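Local atomic coordinates of peptidyl-prolyl cis-trans isomerase cyclophilin-type (Toxoplasma gondii, PDB entry 3BO7), a protein that probably catalyses the cis-trans isomerization of proline peptide bonds and so assists protein folding, and binds the immunosuppressant cyclosporin A. Residues I102-M107 / H133-R138; G16-E21 / G137-G142. All coordinates share one frame; numbering follows the deposited sequence.

How the interactions relate
Strand 135-141 is common to both contacts: it pairs with strand 104-107 along its first half in interaction 1 and with strand 16-22 along its second half in interaction 2, antiparallel each time. Gly137 and Arg138 belong to both, and where the two meet Gly103 O probably accepts a hydrogen bond from Val139 N, and Leu105 CD2 packs on Ile20. A classic beta bulge interrupts each pairing. Interaction 1 is deeply buried, and its side chains meet mainly through aromatic, sulfur and aliphatic contacts. Interaction 2 is only partly buried: Leu18, Ile20 and Val139 face inward, whereas on the opposite face buried Glu21 meets exposed Arg138 in a salt bridge.

Interaction 1 of 2, residues I102-M107 / H133-R138; sequences IGVLSM and HTIFGR
Leu105 N donates to Gly137 O at 2.8 Å, reaching it from well above the carbonyl plane. Leu105 O accepts two hydrogen bonds, from Phe136 N at 2.9 Å and from Gly137 N at 3.1 Å. Two successive residues thus face one, a classic beta bulge in the antiparallel barrel of the cyclophilin fold. Glycine suits position 137, since the Leu105 side chain lies close on that face. Past the bulge, Met107 N binds Thr134 O at 2.7 Å.

Among polar side chains, His133 ND1 donates to Met107 O at 2.7 Å, close to the planes of both the imidazole and the carbonyl. This bond orients a ring that meets Phe120 edge-to-face and packs against a modified side chain of the bound peptide. Ser106 OG lies near Thr134 O, at best a weak bond, and is also hydrogen-bonded with His99.

The apolar contacts gather on Phe136. Its CG sits between the backbone N and the carbonyl carbon (chi1 67°), which turns the ring toward strand 104-107. Leu105 CD2 rests over one face in a CH-pi contact, 3.9 Å from the ring centroid. Met107, bent at chi2 and chi3, brings SD obliquely to 3.5 Å from Phe136 CE2, a Met-aromatic contact. Phe34 and Ala30 of helix 28-39 also meet the ring. On the sheet face that carries Val104, Ser106 and Ile135, Val104 CG1 touches Ile135 CG1.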
loop_
_atom_site.group_PDB
_atom_site.type_symbol
_atom_site.label_atom_id
_atom_site.label_comp_id
_atom_site.label_asym_id
_atom_site.label_seq_id
_atom_site.Cartn_x
_atom_site.Cartn_y
_atom_site.Cartn_z
ATOM N N ILE A 102 -11.878 5.594 -6.039
ATOM C CA ILE A 102 -10.497 6.033 -5.862
ATOM C C ILE A 102 -10.031 5.878 -4.407
ATOM O O ILE A 102 -10.816 6.047 -3.472
ATOM C CB ILE A 102 -10.333 7.512 -6.350
ATOM C CG1 ILE A 102 -8.870 7.968 -6.295
ATOM C CG2 ILE A 102 -11.277 8.460 -5.572
ATOM C CD1 ILE A 102 -8.560 9.149 -7.183
ATOM N N GLY A 103 -8.764 5.522 -4.220
ATOM C CA GLY A 103 -8.139 5.615 -2.904
ATOM C C GLY A 103 -8.282 4.442 -1.953
ATOM O O GLY A 103 -8.025 4.593 -0.756
ATOM N N VAL A 104 -8.686 3.280 -2.463
ATOM C CA VAL A 104 -8.728 2.070 -1.648
ATOM C C VAL A 104 -7.290 1.567 -1.427
ATOM O O VAL A 104 -6.506 1.452 -2.380
ATOM C CB VAL A 104 -9.629 0.973 -2.291
ATOM C CG1 VAL A 104 -9.595 -0.321 -1.492
ATOM C CG2 VAL A 104 -11.073 1.464 -2.443
ATOM N N LEU A 105 -6.938 1.300 -0.171
ATOM C CA LEU A 105 -5.628 0.737 0.145
ATOM C C LEU A 105 -5.752 -0.767 0.373
ATOM O O LEU A 105 -6.490 -1.239 1.252
ATOM C CB LEU A 105 -4.973 1.439 1.344
ATOM C CG LEU A 105 -3.646 0.849 1.861
ATOM C CD1 LEU A 105 -2.518 0.994 0.833
ATOM C CD2 LEU A 105 -3.218 1.464 3.187
ATOM N N SER A 106 -5.010 -1.518 -0.431
ATOM C CA SER A 106 -5.152 -2.960 -0.471
ATOM C C SER A 106 -3.799 -3.677 -0.612
ATOM O O SER A 106 -2.802 -3.060 -0.994
ATOM C CB SER A 106 -6.093 -3.318 -1.610
ATOM O OG SER A 106 -6.473 -4.672 -1.546
ATOM N N MET A 107 -3.773 -4.970 -0.287
ATOM C CA MET A 107 -2.538 -5.775 -0.340
ATOM C C MET A 107 -2.297 -6.436 -1.697
ATOM O O MET A 107 -3.174 -7.098 -2.241
ATOM C CB MET A 107 -2.543 -6.870 0.741
ATOM C CG MET A 107 -2.322 -6.405 2.180
ATOM S SD MET A 107 -0.782 -5.484 2.463
ATOM C CE MET A 107 0.482 -6.718 2.123
ATOM N N HIS A 133 -7.699 -9.816 -2.455
ATOM C CA HIS A 133 -6.747 -8.892 -1.855
ATOM C C HIS A 133 -7.296 -8.269 -0.560
ATOM O O HIS A 133 -8.433 -7.782 -0.529
ATOM C CB HIS A 133 -6.359 -7.818 -2.880
ATOM C CG HIS A 133 -5.691 -8.376 -4.098
ATOM N ND1 HIS A 133 -4.323 -8.540 -4.191
ATOM C CD2 HIS A 133 -6.205 -8.853 -5.255
ATOM C CE1 HIS A 133 -4.026 -9.080 -5.358
ATOM N NE2 HIS A 133 -5.149 -9.284 -6.022
ATOM N N THR A 134 -6.496 -8.313 0.503
ATOM C CA THR A 134 -6.848 -7.686 1.765
ATOM C C THR A 134 -6.866 -6.173 1.598
ATOM O O THR A 134 -5.818 -5.557 1.385
ATOM C CB THR A 134 -5.845 -8.030 2.896
ATOM O OG1 THR A 134 -5.841 -9.443 3.140
ATOM C CG2 THR A 134 -6.222 -7.299 4.185
ATOM N N ILE A 135 -8.066 -5.598 1.663
ATOM C CA ILE A 135 -8.247 -4.163 1.755
ATOM C C ILE A 135 -8.043 -3.836 3.215
ATOM O O ILE A 135 -8.711 -4.415 4.082
ATOM C CB ILE A 135 -9.677 -3.734 1.332
ATOM C CG1 ILE A 135 -9.835 -3.864 -0.185
ATOM C CG2 ILE A 135 -9.985 -2.297 1.805
ATOM C CD1 ILE A 135 -11.260 -4.009 -0.651
ATOM N N PHE A 136 -7.121 -2.921 3.499
ATOM C CA PHE A 136 -6.823 -2.605 4.888
ATOM C C PHE A 136 -6.825 -1.109 5.179
ATOM O O PHE A 136 -6.547 -0.689 6.300
ATOM C CB PHE A 136 -5.532 -3.308 5.364
ATOM C CG PHE A 136 -4.261 -2.811 4.707
ATOM C CD1 PHE A 136 -3.350 -2.037 5.426
ATOM C CD2 PHE A 136 -3.955 -3.144 3.391
ATOM C CE1 PHE A 136 -2.180 -1.585 4.836
ATOM C CE2 PHE A 136 -2.787 -2.688 2.798
ATOM C CZ PHE A 136 -1.894 -1.914 3.522
ATOM N N GLY A 137 -7.166 -0.310 4.178
ATOM C CA GLY A 137 -7.304 1.117 4.394
ATOM C C GLY A 137 -7.910 1.912 3.261
ATOM O O GLY A 137 -8.369 1.360 2.256
ATOM N N ARG A 138 -7.916 3.227 3.448
ATOM C CA ARG A 138 -8.337 4.166 2.417
ATOM C C ARG A 138 -7.628 5.504 2.582
ATOM O O ARG A 138 -7.296 5.914 3.695
ATOM C CB ARG A 138 -9.854 4.358 2.432
ATOM C CG ARG A 138 -10.398 4.807 3.783
ATOM C CD ARG A 138 -11.821 5.307 3.668
ATOM N NE ARG A 138 -12.301 5.818 4.949
ATOM C CZ ARG A 138 -13.176 6.811 5.083
ATOM N NH1 ARG A 138 -13.672 7.422 4.014
ATOM N NH2 ARG A 138 -13.551 7.201 6.292
#

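Interaction 2 of 2, residues G16-E21 / G137-G142; sequences GSLNIE and GRVVGG
Glu21 and Arg138 run side by side from paired strands and close in a salt bridge. A single carboxylate oxygen does the work: Glu21 OE1 accepts from Arg138 NE at 2.7 Å and from Arg138 NH2 at 3.0 Å. OE1 lies near the guanidinium plane, at its edge, although the carboxylate itself is turned 38° from that plane. The reach of both chains suits this meeting. Glu21 has CG anti to the backbone N (chi1 174°) and stays extended beyond it, and Arg138 is extended from CG to NE. Val140 CG1 lies over the centre of one Arg138 guanidinium face, 3.7 Å above the plane, and touches Glu21 CB.

The backbone beneath, two neighbouring antiparallel strands of the cyclophilin beta barrel, sets these chains next to each other. Glu21 N binds Arg138 O at 2.9 Å, and Arg138 N returns the bond to Glu21 O. Farther along, Asn19 N donates to Gly141 O at 2.6 Å, while Asn19 O takes both Val140 N at 2.8 Å and Gly141 N at 3.3 Å. Val140 and Gly141 together opposite Asn19 make a classic beta bulge, and Gly141 offers no side chain to press on Asn19.

On the other face, aliphatic Ile20 and Leu18 pack against Val139. Leu18 continues to Val145, Leu146 and Trp149 of helix 143-149, whose N-cap is Gly142; the positive phi of Gly142 (111°) comes readily to glycine, and its lack of a side chain lets it sit beside Ser17 O.

The second shell lies on strand 7-13: Tyr8 OH hydrogen-bonds Glu21 OE2 and Arg10 NE donates to Asn19 OD1. With OE1 held by two arginine donors and OE2 by a tyrosine hydroxyl, Glu21 is probably ionised and its carboxylate limited in rotation.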
loop_
_atom_site.group_PDB
_atom_site.type_symbol
_atom_site.label_atom_id
_atom_site.label_comp_id
_atom_site.label_asym_id
_atom_site.label_seq_id
_atom_site.Cartn_x
_atom_site.Cartn_y
_atom_site.Cartn_z
ATOM N N GLY A 16 4.343 14.398 -3.345
ATOM C CA GLY A 16 3.082 14.589 -2.646
ATOM C C GLY A 16 2.930 13.689 -1.440
ATOM O O GLY A 16 3.704 12.742 -1.251
ATOM N N SER A 17 1.931 13.999 -0.621
ATOM C CA SER A 17 1.658 13.263 0.613
ATOM C C SER A 17 0.238 12.709 0.636
ATOM O O SER A 17 -0.689 13.316 0.088
ATOM C CB SER A 17 1.892 14.157 1.834
ATOM O OG SER A 17 3.273 14.438 1.994
ATOM N N LEU A 18 0.080 11.551 1.273
ATOM C CA LEU A 18 -1.224 10.905 1.375
ATOM C C LEU A 18 -1.609 10.666 2.821
ATOM O O LEU A 18 -0.819 10.120 3.595
ATOM C CB LEU A 18 -1.248 9.577 0.612
ATOM C CG LEU A 18 -1.014 9.574 -0.902
ATOM C CD1 LEU A 18 -0.924 8.144 -1.380
ATOM C CD2 LEU A 18 -2.114 10.295 -1.639
ATOM N N ASN A 19 -2.830 11.081 3.169
ATOM C CA ASN A 19 -3.408 10.815 4.482
ATOM C C ASN A 19 -4.252 9.552 4.433
ATOM O O ASN A 19 -5.129 9.400 3.571
ATOM C CB ASN A 19 -4.239 12.007 4.968
ATOM C CG ASN A 19 -3.378 13.182 5.420
ATOM O OD1 ASN A 19 -2.206 13.024 5.774
ATOM N ND2 ASN A 19 -3.966 14.366 5.419
ATOM N N ILE A 20 -3.978 8.643 5.357
ATOM C CA ILE A 20 -4.535 7.300 5.279
ATOM C C ILE A 20 -5.185 6.852 6.587
ATOM O O ILE A 20 -4.637 7.041 7.668
ATOM C CB ILE A 20 -3.449 6.280 4.783
ATOM C CG1 ILE A 20 -3.242 6.438 3.269
ATOM C CG2 ILE A 20 -3.819 4.838 5.148
ATOM C CD1 ILE A 20 -1.975 5.848 2.761
ATOM N N GLU A 21 -6.377 6.279 6.454
ATOM C CA GLU A 21 -7.042 5.577 7.533
ATOM C C GLU A 21 -6.858 4.076 7.352
ATOM O O GLU A 21 -7.110 3.536 6.272
ATOM C CB GLU A 21 -8.523 5.916 7.521
ATOM C CG GLU A 21 -9.357 5.129 8.508
ATOM C CD GLU A 21 -10.788 5.591 8.520
ATOM O OE1 GLU A 21 -11.493 5.409 7.502
ATOM O OE2 GLU A 21 -11.213 6.149 9.548
ATOM N N GLY A 137 -7.166 -0.310 4.178
ATOM C CA GLY A 137 -7.304 1.117 4.394
ATOM C C GLY A 137 -7.910 1.912 3.261
ATOM O O GLY A 137 -8.369 1.360 2.256
ATOM N N ARG A 138 -7.916 3.227 3.448
ATOM C CA ARG A 138 -8.337 4.166 2.417
ATOM C C ARG A 138 -7.628 5.504 2.582
ATOM O O ARG A 138 -7.296 5.914 3.695
ATOM C CB ARG A 138 -9.854 4.358 2.432
ATOM C CG ARG A 138 -10.398 4.807 3.783
ATOM C CD ARG A 138 -11.821 5.307 3.668
ATOM N NE ARG A 138 -12.301 5.818 4.949
ATOM C CZ ARG A 138 -13.176 6.811 5.083
ATOM N NH1 ARG A 138 -13.672 7.422 4.014
ATOM N NH2 ARG A 138 -13.551 7.201 6.292
ATOM N N VAL A 139 -7.394 6.173 1.459
ATOM C CA VAL A 139 -6.853 7.531 1.444
ATOM C C VAL A 139 -7.982 8.504 1.800
ATOM O O VAL A 139 -8.965 8.606 1.080
ATOM C CB VAL A 139 -6.229 7.872 0.057
ATOM C CG1 VAL A 139 -5.636 9.276 0.039
ATOM C CG2 VAL A 139 -5.167 6.859 -0.315
ATOM N N VAL A 140 -7.839 9.182 2.935
ATOM C CA VAL A 140 -8.828 10.145 3.431
ATOM C C VAL A 140 -8.402 11.595 3.143
ATOM O O VAL A 140 -9.143 12.541 3.408
ATOM C CB VAL A 140 -9.106 9.966 4.957
ATOM C CG1 VAL A 140 -9.830 8.651 5.230
ATOM C CG2 VAL A 140 -7.813 10.056 5.780
ATOM N N GLY A 141 -7.199 11.753 2.601
ATOM C CA GLY A 141 -6.699 13.052 2.186
ATOM C C GLY A 141 -5.501 12.905 1.264
ATOM O O GLY A 141 -4.561 12.165 1.563
ATOM N N GLY A 142 -5.541 13.624 0.144
ATOM C CA GLY A 142 -4.488 13.570 -0.866
ATOM C C GLY A 142 -4.940 12.908 -2.153
ATOM O O GLY A 142 -4.119 12.406 -2.915
#